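Long-range contacts in nuclear RNA export factor 2 (Drosophila melanogaster, PDB 6MRK), which acts with Piwi and Nxt1 as an effector of cotranscriptional transposon silencing in the ovaries and may take part in mRNA export from the nucleus: residues Lys3-Asp8 with Asp115-Asn120; Phe18-Leu23 with His107-Leu112; Lys122-Tyr127 with Val162-Ala167; Gly130-Glu135 with Leu154-Gln159. All coordinates share one frame; numbering follows the deposited sequence.

Contact 1: Lys3-Asp8 with Asp115-Asn120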
loop_
_atom_site.group_PDB
_atom_site.type_symbol
_atom_site.label_atom_id
_atom_site.label_comp_id
_atom_site.label_asym_id
_atom_site.label_seq_id
_atom_site.Cartn_x
_atom_site.Cartn_y
_atom_site.Cartn_z
ATOM N N LYS A 3 8.276 4.545 14.298
ATOM C CA LYS A 3 8.634 5.806 13.589
ATOM C C LYS A 3 7.623 6.089 12.471
ATOM O O LYS A 3 7.290 5.169 11.690
ATOM C CB LYS A 3 10.053 5.793 13.021
ATOM C CG LYS A 3 10.747 7.132 13.214
ATOM C CD LYS A 3 11.978 7.356 12.392
ATOM C CE LYS A 3 13.094 6.405 12.756
ATOM N NZ LYS A 3 13.457 6.463 14.190
ATOM N N ASN A 4 7.154 7.335 12.416
ATOM C CA ASN A 4 6.281 7.854 11.339
ATOM C C ASN A 4 7.169 8.667 10.400
ATOM O O ASN A 4 8.068 9.347 10.888
ATOM C CB ASN A 4 5.129 8.700 11.889
ATOM C CG ASN A 4 4.163 7.895 12.726
ATOM O OD1 ASN A 4 3.976 6.709 12.493
ATOM N ND2 ASN A 4 3.544 8.526 13.711
ATOM N N PHE A 5 6.913 8.593 9.101
ATOM C CA PHE A 5 7.569 9.454 8.095
ATOM C C PHE A 5 6.600 10.578 7.687
ATOM O O PHE A 5 5.368 10.349 7.611
ATOM C CB PHE A 5 8.060 8.594 6.931
ATOM C CG PHE A 5 8.790 9.394 5.892
ATOM C CD1 PHE A 5 10.005 9.980 6.192
ATOM C CD2 PHE A 5 8.236 9.610 4.644
ATOM C CE1 PHE A 5 10.664 10.757 5.252
ATOM C CE2 PHE A 5 8.893 10.393 3.708
ATOM C CZ PHE A 5 10.104 10.968 4.012
ATOM N N LEU A 6 7.149 11.781 7.495
ATOM C CA LEU A 6 6.416 12.971 7.003
ATOM C C LEU A 6 7.208 13.638 5.879
ATOM O O LEU A 6 8.233 14.232 6.137
ATOM C CB LEU A 6 6.177 13.941 8.155
ATOM C CG LEU A 6 4.934 14.808 8.019
ATOM C CD1 LEU A 6 3.775 14.025 7.431
ATOM C CD2 LEU A 6 4.549 15.373 9.364
ATOM N N CYS A 7 6.710 13.466 4.665
ATOM C CA CYS A 7 6.983 14.213 3.413
ATOM C C CYS A 7 7.357 15.680 3.664
ATOM O O CYS A 7 8.446 16.117 3.273
ATOM C CB CYS A 7 5.664 14.201 2.651
ATOM S SG CYS A 7 5.861 14.109 0.874
ATOM N N ASP A 8 6.411 16.407 4.248
ATOM C CA ASP A 8 6.365 17.877 4.379
ATOM C C ASP A 8 5.619 18.131 5.683
ATOM O O ASP A 8 4.658 17.411 5.955
ATOM C CB ASP A 8 5.658 18.526 3.182
ATOM C CG ASP A 8 5.467 20.033 3.293
ATOM O OD1 ASP A 8 5.305 20.535 4.430
ATOM O OD2 ASP A 8 5.484 20.699 2.246
ATOM N N ASP A 115 3.352 6.775 6.856
ATOM C CA ASP A 115 4.392 7.222 5.898
ATOM C C ASP A 115 3.710 8.112 4.868
ATOM O O ASP A 115 3.045 7.561 4.000
ATOM C CB ASP A 115 5.092 6.050 5.197
ATOM C CG ASP A 115 5.884 5.137 6.116
ATOM O OD1 ASP A 115 5.237 4.330 6.818
ATOM O OD2 ASP A 115 7.140 5.238 6.127
ATOM N N VAL A 116 3.846 9.430 4.972
ATOM C CA VAL A 116 3.358 10.353 3.908
ATOM C C VAL A 116 4.493 10.510 2.906
ATOM O O VAL A 116 5.556 10.934 3.313
ATOM C CB VAL A 116 2.900 11.715 4.458
ATOM C CG1 VAL A 116 2.360 12.583 3.336
ATOM C CG2 VAL A 116 1.866 11.573 5.570
ATOM N N MET A 117 4.277 10.156 1.648
ATOM C CA MET A 117 5.391 9.954 0.692
ATOM C C MET A 117 5.389 11.048 -0.373
ATOM O O MET A 117 6.472 11.306 -0.907
ATOM C CB MET A 117 5.290 8.587 0.017
ATOM C CG MET A 117 5.168 7.432 1.007
ATOM S SD MET A 117 6.680 6.993 1.927
ATOM C CE MET A 117 7.923 7.036 0.635
ATOM N N HIS A 118 4.230 11.629 -0.699
ATOM C CA HIS A 118 4.096 12.809 -1.593
ATOM C C HIS A 118 3.059 13.746 -1.006
ATOM O O HIS A 118 2.156 13.276 -0.306
ATOM C CB HIS A 118 3.718 12.414 -3.011
ATOM C CG HIS A 118 4.699 11.459 -3.591
ATOM N ND1 HIS A 118 4.329 10.435 -4.451
ATOM C CD2 HIS A 118 6.027 11.328 -3.393
ATOM C CE1 HIS A 118 5.396 9.733 -4.779
ATOM N NE2 HIS A 118 6.455 10.269 -4.144
ATOM N N TYR A 119 3.210 15.035 -1.256
ATOM C CA TYR A 119 2.210 16.028 -0.827
ATOM C C TYR A 119 2.406 17.316 -1.607
ATOM O O TYR A 119 3.485 17.876 -1.529
ATOM C CB TYR A 119 2.323 16.268 0.670
ATOM C CG TYR A 119 1.358 17.297 1.183
ATOM C CD1 TYR A 119 0.073 16.957 1.547
ATOM C CD2 TYR A 119 1.738 18.619 1.307
ATOM C CE1 TYR A 119 -0.806 17.905 2.047
ATOM C CE2 TYR A 119 0.876 19.583 1.795
ATOM C CZ TYR A 119 -0.402 19.224 2.173
ATOM O OH TYR A 119 -1.238 20.186 2.660
ATOM N N ASN A 120 1.371 17.750 -2.316
ATOM C CA ASN A 120 1.348 19.063 -2.999
ATOM C C ASN A 120 -0.114 19.546 -3.109
ATOM O O ASN A 120 -0.961 19.111 -2.306
ATOM C CB ASN A 120 2.196 19.011 -4.288
ATOM C CG ASN A 120 1.775 18.010 -5.349
ATOM O OD1 ASN A 120 0.599 17.805 -5.619
ATOM N ND2 ASN A 120 2.748 17.411 -6.013
#

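Contact 2: Phe18-Leu23 with His107-Leu112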
loop_
_atom_site.group_PDB
_atom_site.type_symbol
_atom_site.label_atom_id
_atom_site.label_comp_id
_atom_site.label_asym_id
_atom_site.label_seq_id
_atom_site.Cartn_x
_atom_site.Cartn_y
_atom_site.Cartn_z
ATOM N N PHE A 18 -7.617 12.989 7.565
ATOM C CA PHE A 18 -8.089 12.013 6.554
ATOM C C PHE A 18 -8.040 10.596 7.133
ATOM O O PHE A 18 -9.076 9.934 7.158
ATOM C CB PHE A 18 -7.273 12.102 5.264
ATOM C CG PHE A 18 -7.414 10.877 4.397
ATOM C CD1 PHE A 18 -8.663 10.500 3.936
ATOM C CD2 PHE A 18 -6.318 10.082 4.087
ATOM C CE1 PHE A 18 -8.818 9.372 3.151
ATOM C CE2 PHE A 18 -6.470 8.946 3.308
ATOM C CZ PHE A 18 -7.721 8.595 2.845
ATOM N N LEU A 19 -6.855 10.139 7.532
ATOM C CA LEU A 19 -6.566 8.713 7.833
ATOM C C LEU A 19 -7.423 8.286 9.022
ATOM O O LEU A 19 -8.172 7.307 8.915
ATOM C CB LEU A 19 -5.070 8.561 8.125
ATOM C CG LEU A 19 -4.482 7.157 8.004
ATOM C CD1 LEU A 19 -4.880 6.491 6.699
ATOM C CD2 LEU A 19 -2.969 7.224 8.124
ATOM N N GLU A 20 -7.375 9.067 10.090
ATOM C CA GLU A 20 -8.040 8.732 11.370
ATOM C C GLU A 20 -9.549 9.002 11.293
ATOM O O GLU A 20 -10.245 8.466 12.146
ATOM C CB GLU A 20 -7.350 9.455 12.531
ATOM C CG GLU A 20 -5.912 8.989 12.743
ATOM C CD GLU A 20 -5.084 9.742 13.775
ATOM O OE1 GLU A 20 -3.835 9.611 13.728
ATOM O OE2 GLU A 20 -5.678 10.454 14.620
ATOM N N ASN A 21 -10.065 9.745 10.320
ATOM C CA ASN A 21 -11.539 9.854 10.130
ATOM C C ASN A 21 -12.012 8.711 9.226
ATOM O O ASN A 21 -12.973 8.009 9.591
ATOM C CB ASN A 21 -11.970 11.218 9.580
ATOM C CG ASN A 21 -11.995 12.296 10.645
ATOM O OD1 ASN A 21 -12.277 12.027 11.810
ATOM N ND2 ASN A 21 -11.679 13.520 10.271
ATOM N N TYR A 22 -11.357 8.536 8.081
ATOM C CA TYR A 22 -11.609 7.438 7.114
ATOM C C TYR A 22 -11.579 6.064 7.802
ATOM O O TYR A 22 -12.473 5.268 7.555
ATOM C CB TYR A 22 -10.555 7.427 6.004
ATOM C CG TYR A 22 -10.781 6.272 5.076
ATOM C CD1 TYR A 22 -10.395 4.994 5.444
ATOM C CD2 TYR A 22 -11.508 6.433 3.913
ATOM C CE1 TYR A 22 -10.670 3.900 4.641
ATOM C CE2 TYR A 22 -11.792 5.352 3.094
ATOM C CZ TYR A 22 -11.371 4.075 3.457
ATOM O OH TYR A 22 -11.619 2.983 2.664
ATOM N N LEU A 23 -10.538 5.763 8.582
ATOM C CA LEU A 23 -10.407 4.481 9.327
ATOM C C LEU A 23 -11.580 4.333 10.297
ATOM O O LEU A 23 -12.210 3.270 10.299
ATOM C CB LEU A 23 -9.069 4.447 10.070
ATOM C CG LEU A 23 -7.944 3.680 9.379
ATOM C CD1 LEU A 23 -8.063 3.722 7.876
ATOM C CD2 LEU A 23 -6.590 4.210 9.786
ATOM N N HIS A 107 -9.841 -0.636 14.546
ATOM C CA HIS A 107 -8.386 -0.373 14.432
ATOM C C HIS A 107 -7.828 -0.022 15.814
ATOM O O HIS A 107 -8.510 0.683 16.569
ATOM C CB HIS A 107 -8.113 0.748 13.422
ATOM C CG HIS A 107 -8.704 0.524 12.078
ATOM N ND1 HIS A 107 -10.047 0.696 11.839
ATOM C CD2 HIS A 107 -8.133 0.193 10.898
ATOM C CE1 HIS A 107 -10.294 0.458 10.567
ATOM N NE2 HIS A 107 -9.131 0.150 9.957
ATOM N N ASP A 108 -6.602 -0.449 16.104
ATOM C CA ASP A 108 -5.846 -0.021 17.310
ATOM C C ASP A 108 -5.034 1.225 16.929
ATOM O O ASP A 108 -3.919 1.085 16.429
ATOM C CB ASP A 108 -5.016 -1.185 17.860
ATOM C CG ASP A 108 -4.074 -0.824 19.004
ATOM O OD1 ASP A 108 -4.043 0.353 19.404
ATOM O OD2 ASP A 108 -3.350 -1.723 19.472
ATOM N N PHE A 109 -5.565 2.418 17.165
ATOM C CA PHE A 109 -4.981 3.680 16.645
ATOM C C PHE A 109 -3.609 3.944 17.245
ATOM O O PHE A 109 -2.811 4.616 16.600
ATOM C CB PHE A 109 -5.918 4.858 16.900
ATOM C CG PHE A 109 -7.017 4.901 15.873
ATOM C CD1 PHE A 109 -8.193 4.190 16.049
ATOM C CD2 PHE A 109 -6.814 5.564 14.679
ATOM C CE1 PHE A 109 -9.165 4.192 15.064
ATOM C CE2 PHE A 109 -7.791 5.565 13.698
ATOM C CZ PHE A 109 -8.956 4.872 13.887
ATOM N N HIS A 110 -3.356 3.434 18.443
ATOM C CA HIS A 110 -2.033 3.526 19.119
ATOM C C HIS A 110 -0.965 2.764 18.324
ATOM O O HIS A 110 0.225 3.038 18.524
ATOM C CB HIS A 110 -2.116 2.963 20.542
ATOM C CG HIS A 110 -2.733 3.891 21.534
ATOM N ND1 HIS A 110 -2.587 3.706 22.903
ATOM C CD2 HIS A 110 -3.492 5.000 21.375
ATOM C CE1 HIS A 110 -3.230 4.662 23.543
ATOM N NE2 HIS A 110 -3.799 5.469 22.626
ATOM N N SER A 111 -1.367 1.812 17.482
ATOM C CA SER A 111 -0.440 0.840 16.851
ATOM C C SER A 111 0.029 1.366 15.497
ATOM O O SER A 111 0.914 0.730 14.902
ATOM C CB SER A 111 -1.087 -0.515 16.725
ATOM O OG SER A 111 -1.949 -0.585 15.599
ATOM N N LEU A 112 -0.524 2.495 15.054
ATOM C CA LEU A 112 -0.460 2.895 13.634
ATOM C C LEU A 112 0.870 3.564 13.335
ATOM O O LEU A 112 1.195 4.535 14.021
ATOM C CB LEU A 112 -1.590 3.871 13.310
ATOM C CG LEU A 112 -3.005 3.303 13.356
ATOM C CD1 LEU A 112 -3.976 4.379 12.911
ATOM C CD2 LEU A 112 -3.150 2.043 12.499
#

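Contact 3: Lys122-Tyr127 with Val162-Ala167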
loop_
_atom_site.group_PDB
_atom_site.type_symbol
_atom_site.label_atom_id
_atom_site.label_comp_id
_atom_site.label_asym_id
_atom_site.label_seq_id
_atom_site.Cartn_x
_atom_site.Cartn_y
_atom_site.Cartn_z
ATOM N N LYS A 122 -2.020 19.251 -5.938
ATOM C CA LYS A 122 -2.732 18.146 -6.633
ATOM C C LYS A 122 -3.165 17.060 -5.627
ATOM O O LYS A 122 -4.297 16.588 -5.766
ATOM C CB LYS A 122 -1.855 17.533 -7.729
ATOM C CG LYS A 122 -1.620 18.399 -8.957
ATOM C CD LYS A 122 -0.216 18.247 -9.531
ATOM C CE LYS A 122 0.131 16.823 -9.933
ATOM N NZ LYS A 122 1.597 16.582 -9.939
ATOM N N GLY A 123 -2.312 16.637 -4.682
ATOM C CA GLY A 123 -2.718 15.654 -3.651
ATOM C C GLY A 123 -1.570 15.034 -2.873
ATOM O O GLY A 123 -0.574 15.716 -2.583
ATOM N N ALA A 124 -1.717 13.763 -2.519
ATOM C CA ALA A 124 -0.752 13.067 -1.646
ATOM C C ALA A 124 -0.790 11.549 -1.842
ATOM O O ALA A 124 -1.729 11.018 -2.436
ATOM C CB ALA A 124 -1.023 13.437 -0.211
ATOM N N VAL A 125 0.264 10.905 -1.356
ATOM C CA VAL A 125 0.389 9.433 -1.209
ATOM C C VAL A 125 0.589 9.181 0.277
ATOM O O VAL A 125 1.475 9.818 0.845
ATOM C CB VAL A 125 1.572 8.903 -2.030
ATOM C CG1 VAL A 125 1.754 7.402 -1.844
ATOM C CG2 VAL A 125 1.417 9.272 -3.492
ATOM N N ILE A 126 -0.209 8.318 0.886
ATOM C CA ILE A 126 -0.163 8.143 2.362
ATOM C C ILE A 126 -0.404 6.679 2.727
ATOM O O ILE A 126 -1.359 6.080 2.262
ATOM C CB ILE A 126 -1.125 9.127 3.048
ATOM C CG1 ILE A 126 -1.553 8.646 4.430
ATOM C CG2 ILE A 126 -2.329 9.427 2.186
ATOM C CD1 ILE A 126 -2.023 9.778 5.311
ATOM N N TYR A 127 0.507 6.125 3.507
ATOM C CA TYR A 127 0.516 4.696 3.879
ATOM C C TYR A 127 0.344 4.633 5.385
ATOM O O TYR A 127 0.842 5.513 6.064
ATOM C CB TYR A 127 1.815 3.996 3.470
ATOM C CG TYR A 127 2.205 4.120 2.021
ATOM C CD1 TYR A 127 1.272 4.225 1.003
ATOM C CD2 TYR A 127 3.531 4.102 1.653
ATOM C CE1 TYR A 127 1.639 4.308 -0.333
ATOM C CE2 TYR A 127 3.924 4.164 0.322
ATOM C CZ TYR A 127 2.974 4.270 -0.677
ATOM O OH TYR A 127 3.365 4.378 -1.977
ATOM N N VAL A 162 -4.253 9.885 -3.296
ATOM C CA VAL A 162 -5.448 10.760 -3.172
ATOM C C VAL A 162 -5.173 12.065 -3.912
ATOM O O VAL A 162 -4.030 12.473 -3.975
ATOM C CB VAL A 162 -5.812 10.996 -1.694
ATOM C CG1 VAL A 162 -5.646 9.733 -0.867
ATOM C CG2 VAL A 162 -5.022 12.142 -1.075
ATOM N N THR A 163 -6.203 12.681 -4.469
ATOM C CA THR A 163 -6.089 13.983 -5.157
ATOM C C THR A 163 -6.904 15.000 -4.380
ATOM O O THR A 163 -7.870 14.605 -3.675
ATOM C CB THR A 163 -6.614 13.946 -6.587
ATOM O OG1 THR A 163 -7.897 13.328 -6.486
ATOM C CG2 THR A 163 -5.713 13.193 -7.539
ATOM N N PHE A 164 -6.503 16.253 -4.530
ATOM C CA PHE A 164 -7.104 17.442 -3.893
ATOM C C PHE A 164 -7.809 18.247 -4.990
ATOM O O PHE A 164 -7.186 18.571 -6.018
ATOM C CB PHE A 164 -5.991 18.204 -3.174
ATOM C CG PHE A 164 -5.299 17.468 -2.052
ATOM C CD1 PHE A 164 -5.917 16.424 -1.383
ATOM C CD2 PHE A 164 -4.050 17.865 -1.613
ATOM C CE1 PHE A 164 -5.292 15.783 -0.327
ATOM C CE2 PHE A 164 -3.426 17.214 -0.560
ATOM C CZ PHE A 164 -4.047 16.178 0.084
ATOM N N ASP A 165 -9.102 18.493 -4.808
ATOM C CA ASP A 165 -9.972 19.228 -5.762
ATOM C C ASP A 165 -10.653 20.367 -5.011
ATOM O O ASP A 165 -11.092 20.120 -3.868
ATOM C CB ASP A 165 -11.105 18.359 -6.306
ATOM C CG ASP A 165 -10.714 16.939 -6.661
ATOM O OD1 ASP A 165 -9.556 16.569 -6.416
ATOM O OD2 ASP A 165 -11.586 16.207 -7.170
ATOM N N GLU A 166 -10.797 21.543 -5.629
ATOM C CA GLU A 166 -11.463 22.690 -4.950
ATOM C C GLU A 166 -12.950 22.314 -4.795
ATOM O O GLU A 166 -13.628 22.033 -5.809
ATOM C CB GLU A 166 -11.177 24.045 -5.627
ATOM C CG GLU A 166 -10.598 25.103 -4.670
ATOM C CD GLU A 166 -9.180 24.858 -4.122
ATOM O OE1 GLU A 166 -8.193 25.150 -4.853
ATOM O OE2 GLU A 166 -9.043 24.372 -2.958
ATOM N N ALA A 167 -13.395 22.180 -3.546
ATOM C CA ALA A 167 -14.810 21.965 -3.189
ATOM C C ALA A 167 -15.542 23.242 -3.587
ATOM O O ALA A 167 -14.971 24.351 -3.397
ATOM C CB ALA A 167 -14.954 21.665 -1.719
#

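Contact 4: Gly130-Glu135 with Leu154-Gln159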
loop_
_atom_site.group_PDB
_atom_site.type_symbol
_atom_site.label_atom_id
_atom_site.label_comp_id
_atom_site.label_asym_id
_atom_site.label_seq_id
_atom_site.Cartn_x
_atom_site.Cartn_y
_atom_site.Cartn_z
ATOM N N GLY A 130 -0.661 -0.910 10.742
ATOM C CA GLY A 130 -1.228 -0.989 12.098
ATOM C C GLY A 130 -1.755 -2.363 12.443
ATOM O O GLY A 130 -1.374 -3.353 11.773
ATOM N N LEU A 131 -2.593 -2.397 13.474
ATOM C CA LEU A 131 -3.220 -3.624 13.989
ATOM C C LEU A 131 -4.705 -3.322 14.128
ATOM O O LEU A 131 -5.054 -2.215 14.601
ATOM C CB LEU A 131 -2.567 -3.988 15.324
ATOM C CG LEU A 131 -3.242 -5.126 16.085
ATOM C CD1 LEU A 131 -2.231 -6.178 16.519
ATOM C CD2 LEU A 131 -4.025 -4.604 17.286
ATOM N N LEU A 132 -5.542 -4.247 13.670
ATOM C CA LEU A 132 -7.003 -4.147 13.861
ATOM C C LEU A 132 -7.536 -5.477 14.378
ATOM O O LEU A 132 -6.847 -6.520 14.260
ATOM C CB LEU A 132 -7.699 -3.717 12.566
ATOM C CG LEU A 132 -7.408 -4.516 11.294
ATOM C CD1 LEU A 132 -8.165 -5.835 11.260
ATOM C CD2 LEU A 132 -7.778 -3.689 10.067
ATOM N N ARG A 133 -8.707 -5.403 14.994
ATOM C CA ARG A 133 -9.434 -6.599 15.457
ATOM C C ARG A 133 -10.557 -6.844 14.452
ATOM O O ARG A 133 -11.346 -5.919 14.206
ATOM C CB ARG A 133 -9.923 -6.432 16.895
ATOM C CG ARG A 133 -10.977 -7.461 17.272
ATOM C CD ARG A 133 -11.467 -7.357 18.701
ATOM N NE ARG A 133 -11.901 -6.013 19.068
ATOM C CZ ARG A 133 -11.354 -5.251 20.020
ATOM N NH1 ARG A 133 -10.338 -5.689 20.747
ATOM N NH2 ARG A 133 -11.853 -4.049 20.260
ATOM N N ASP A 134 -10.560 -8.029 13.849
ATOM C CA ASP A 134 -11.710 -8.556 13.070
ATOM C C ASP A 134 -12.763 -9.065 14.065
ATOM O O ASP A 134 -12.430 -9.861 14.977
ATOM C CB ASP A 134 -11.267 -9.608 12.045
ATOM C CG ASP A 134 -12.388 -10.161 11.172
ATOM O OD1 ASP A 134 -13.548 -10.179 11.632
ATOM O OD2 ASP A 134 -12.089 -10.593 10.042
ATOM N N GLU A 135 -13.994 -8.593 13.903
ATOM C CA GLU A 135 -15.097 -8.866 14.851
ATOM C C GLU A 135 -16.170 -9.639 14.116
ATOM O O GLU A 135 -16.351 -9.459 12.913
ATOM C CB GLU A 135 -15.665 -7.567 15.398
ATOM C CG GLU A 135 -14.574 -6.608 15.792
ATOM C CD GLU A 135 -15.073 -5.472 16.649
ATOM O OE1 GLU A 135 -16.180 -4.981 16.362
ATOM O OE2 GLU A 135 -14.365 -5.104 17.604
ATOM N N LEU A 154 -5.591 -8.839 13.498
ATOM C CA LEU A 154 -4.867 -8.961 12.217
ATOM C C LEU A 154 -3.853 -7.837 12.106
ATOM O O LEU A 154 -4.095 -6.762 12.694
ATOM C CB LEU A 154 -5.884 -8.909 11.085
ATOM C CG LEU A 154 -6.791 -10.130 11.032
ATOM C CD1 LEU A 154 -8.064 -9.807 10.276
ATOM C CD2 LEU A 154 -6.048 -11.320 10.423
ATOM N N GLY A 155 -2.759 -8.106 11.391
ATOM C CA GLY A 155 -1.882 -7.055 10.851
ATOM C C GLY A 155 -2.525 -6.484 9.610
ATOM O O GLY A 155 -3.351 -7.182 9.012
ATOM N N PHE A 156 -2.221 -5.241 9.260
ATOM C CA PHE A 156 -2.744 -4.630 8.019
ATOM C C PHE A 156 -1.887 -3.442 7.611
ATOM O O PHE A 156 -1.206 -2.837 8.432
ATOM C CB PHE A 156 -4.203 -4.222 8.191
ATOM C CG PHE A 156 -4.399 -2.889 8.853
ATOM C CD1 PHE A 156 -4.489 -2.797 10.223
ATOM C CD2 PHE A 156 -4.509 -1.736 8.099
ATOM C CE1 PHE A 156 -4.693 -1.572 10.836
ATOM C CE2 PHE A 156 -4.701 -0.511 8.712
ATOM C CZ PHE A 156 -4.788 -0.432 10.081
ATOM N N SER A 157 -1.923 -3.189 6.316
ATOM C CA SER A 157 -1.389 -1.998 5.636
ATOM C C SER A 157 -2.580 -1.388 4.908
ATOM O O SER A 157 -3.417 -2.171 4.407
ATOM C CB SER A 157 -0.286 -2.355 4.665
ATOM O OG SER A 157 0.915 -2.718 5.336
ATOM N N ARG A 158 -2.651 -0.059 4.871
ATOM C CA ARG A 158 -3.479 0.688 3.900
ATOM C C ARG A 158 -2.629 1.746 3.197
ATOM O O ARG A 158 -2.036 2.576 3.877
ATOM C CB ARG A 158 -4.715 1.242 4.596
ATOM C CG ARG A 158 -5.951 0.568 4.046
ATOM C CD ARG A 158 -7.198 0.941 4.789
ATOM N NE ARG A 158 -8.330 0.876 3.869
ATOM C CZ ARG A 158 -9.513 0.332 4.142
ATOM N NH1 ARG A 158 -10.461 0.349 3.219
ATOM N NH2 ARG A 158 -9.743 -0.245 5.315
ATOM N N GLN A 159 -2.585 1.684 1.873
ATOM C CA GLN A 159 -1.908 2.672 1.005
ATOM C C GLN A 159 -2.951 3.426 0.176
ATOM O O GLN A 159 -3.783 2.771 -0.456
ATOM C CB GLN A 159 -0.930 1.937 0.100
ATOM C CG GLN A 159 0.204 1.294 0.871
ATOM C CD GLN A 159 0.364 -0.142 0.467
ATOM O OE1 GLN A 159 0.144 -0.508 -0.682
ATOM N NE2 GLN A 159 0.745 -0.964 1.421
#

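Contact 1: Lys3-Asp8 with Asp115-Asn120
With CG anti to the backbone N (chi1 -178°), F5 sets its ring alongside strand 115-119; M117, whose CG is anti to the carbonyl carbon (chi1 -53°), bends again at chi2 and chi3 and brings its sulfur to that ring. The two side chains cross at about a right angle in an oblique Met-aromatic contact, M117 SD lying 4.1 Å from F5 CD2. D115 borders the base of the phenylalanine, its OD2 3.6 Å from F5 CB. The D115 carboxylate is satisfied by the chain of another protein, OD1 in a salt bridge to a basic side chain and OD2 in a hydrogen bond to a polar one. V116 is held by both polar atoms of its backbone: its N donates to F5 O at 3.2 Å, almost straight at 171°, and its O accepts from C7 N at 3.1 Å, less straight. This parallel beta pairing adds the short, weakly bonded strand 5-6 to the outer side of strand 104-119 in the curved sheet of the NTF2-like domain. On the sheet face turned to helix 12-27, L6 and V116 lie side by side and point the same way, L6 CD1 3.6 Å from V116 CG2. The other branch, V116 CG1, meets C7 CB at 3.7 Å. Y12 of the helix packs on L6 and V15 on V116. From the same C7, SG lies against the backbone of M117 and H118 and comes within 4.1 Å of Y119 CB. D8 CB approaches Y119 CD2 obliquely at 4.3 Å, and D8 OD1 bonds to G10 N.

Contact 2: Phe18-Leu23 with His107-Leu112
L23 carries most of the packing of helix 12-27 of the NTF2-like fold on strand 104-119 at its break, where residues 109-111 turn with helical backbone angles. Its CB sits 3.8 Å from F109 CZ, meeting the phenyl ring obliquely. The next atom, CG, stands over one face of the H107 imidazole in a CH-pi contact, 3.9 Å from the ring centroid and 18° off the normal. It is shifted toward the NE2-CD2 side of the ring, with L23 CG 3.8 Å from H107 NE2. At the tip the branches part: L23 CD2 meets L112 CD1 at 4.1 Å, the two leucines reaching toward each other tip to tip, while CD1 lies in plane at the edge of the Y22 ring. One helical turn earlier, E20 slides past F109 in the opposite direction, its extended chain laying CG 4.0 Å from F109 CE2. CB and CG do the touching, and the carboxylate plane beyond them is turned 68° from the phenyl ring. R24, from the same helix, adds a cation-pi contact to F109, and E27 OE2 takes the H107 backbone N-H. The turn that presents F109 is closed on D108 O, which accepts from S111 N at 2.9 Å and from S111 OG at 2.7 Å; the hydroxyl lies in the carbonyl plane and also receives L131 N.

Contact 3: Lys122-Tyr127 with Val162-Ala167
F164 lays its phenyl ring over the CA of G123, which stands 3.5 Å from the ring centroid and 21° off the normal in a CH-pi contact. With CG anti to the carbonyl carbon (chi1 -63°), the ring leans back across the neighbouring strand, and A124 N comes over the same face farther out. G123 has no CB to crowd V162 O, and its CA faces T163 in a non-hydrogen-bonded pair. Further along the ring, F164 CZ reaches A124 CB at 4.1 Å. Strands 123-135 and 152-166 are neighbouring antiparallel strands of the NTF2-like sheet. A124 and V162 form a hydrogen-bonded pair: A124 N donates to V162 O at 3.0 Å, and V162 N returns to A124 O at 2.9 Å, nearly along the C=O axis. F164 N adds a third backbone bond, 2.6 Å to K122 O and 166° at the hydrogen. The side chains of A124 and V162 share a sheet face, A124 CB 4.3 Å from V162 CG2. L14 of helix 12-27 and L178 pack on F164, and R176 makes a cation-pi contact with its ring. N120 OD1 receives the G123 N-H at the start of the strand.

Contact 4: Gly130-Glu135 with Leu154-Gln159
A strongly twisted antiparallel pair within the NTF2-like sheet joins strand 130-135 to strand 154-159, whose chain directions lie 125° apart. Two hydrogen-bonded pairs flank the non-hydrogen-bonded pair L131-G155. In the first, G130 N donates to F156 O at 3.1 Å, in the carbonyl plane, and F156 N returns to G130 O at 3.3 Å from above it. In the second, L132 N reaches L154 O at 3.1 Å and L154 N reaches L132 O at 2.7 Å, both nearly along the C=O axis. F156 puts CG between its backbone N and carbonyl carbon (chi1 83°), which folds the ring back over the opposing strand. One face receives L132 CD2, 3.8 Å from the ring centroid in a CH-pi contact; the backbone N of G130 lies over the opposite face, and L131 C sits at the edge. The H107 ring also meets F156, at a steep angle between planes. The other L132 branch turns to its bonded partner, with CD1 3.8 Å from L154 CB. Farther out, L154 and D134 lie side by side, L154 CD1 3.7 Å from D134 CB, while the D134 carboxylate is held by a salt bridge to R65. Within strand 130-135, R133 NE donates to E135 OE2 at 3.0 Å in a salt bridge, in the guanidinium plane and onto the anti lone pair of that oxygen.

Contacts 1, 3 and 4 pair strands of one curved sheet of the NTF2-like domain, ordered 5-6, 104-119, 123-135, 152-166 from its outer strand inward, and contact 2 lays helix 12-27 against it. Contact 1 closes the longest loop, with contact 2 nested inside it; contact 3 follows in the chain and encloses contact 4. Contacts 3 and 4 join the same two strands, their centres about 23 Å apart. Contacts 2 and 4, centres about 10 Å apart, meet where D108 N probably bonds to L131 O. Residues of contacts 1, 3 and 4 touch another protein's chain and those of contact 2 touch none, consistent with the domain using its sheet to bind a partner, as in other NXF proteins.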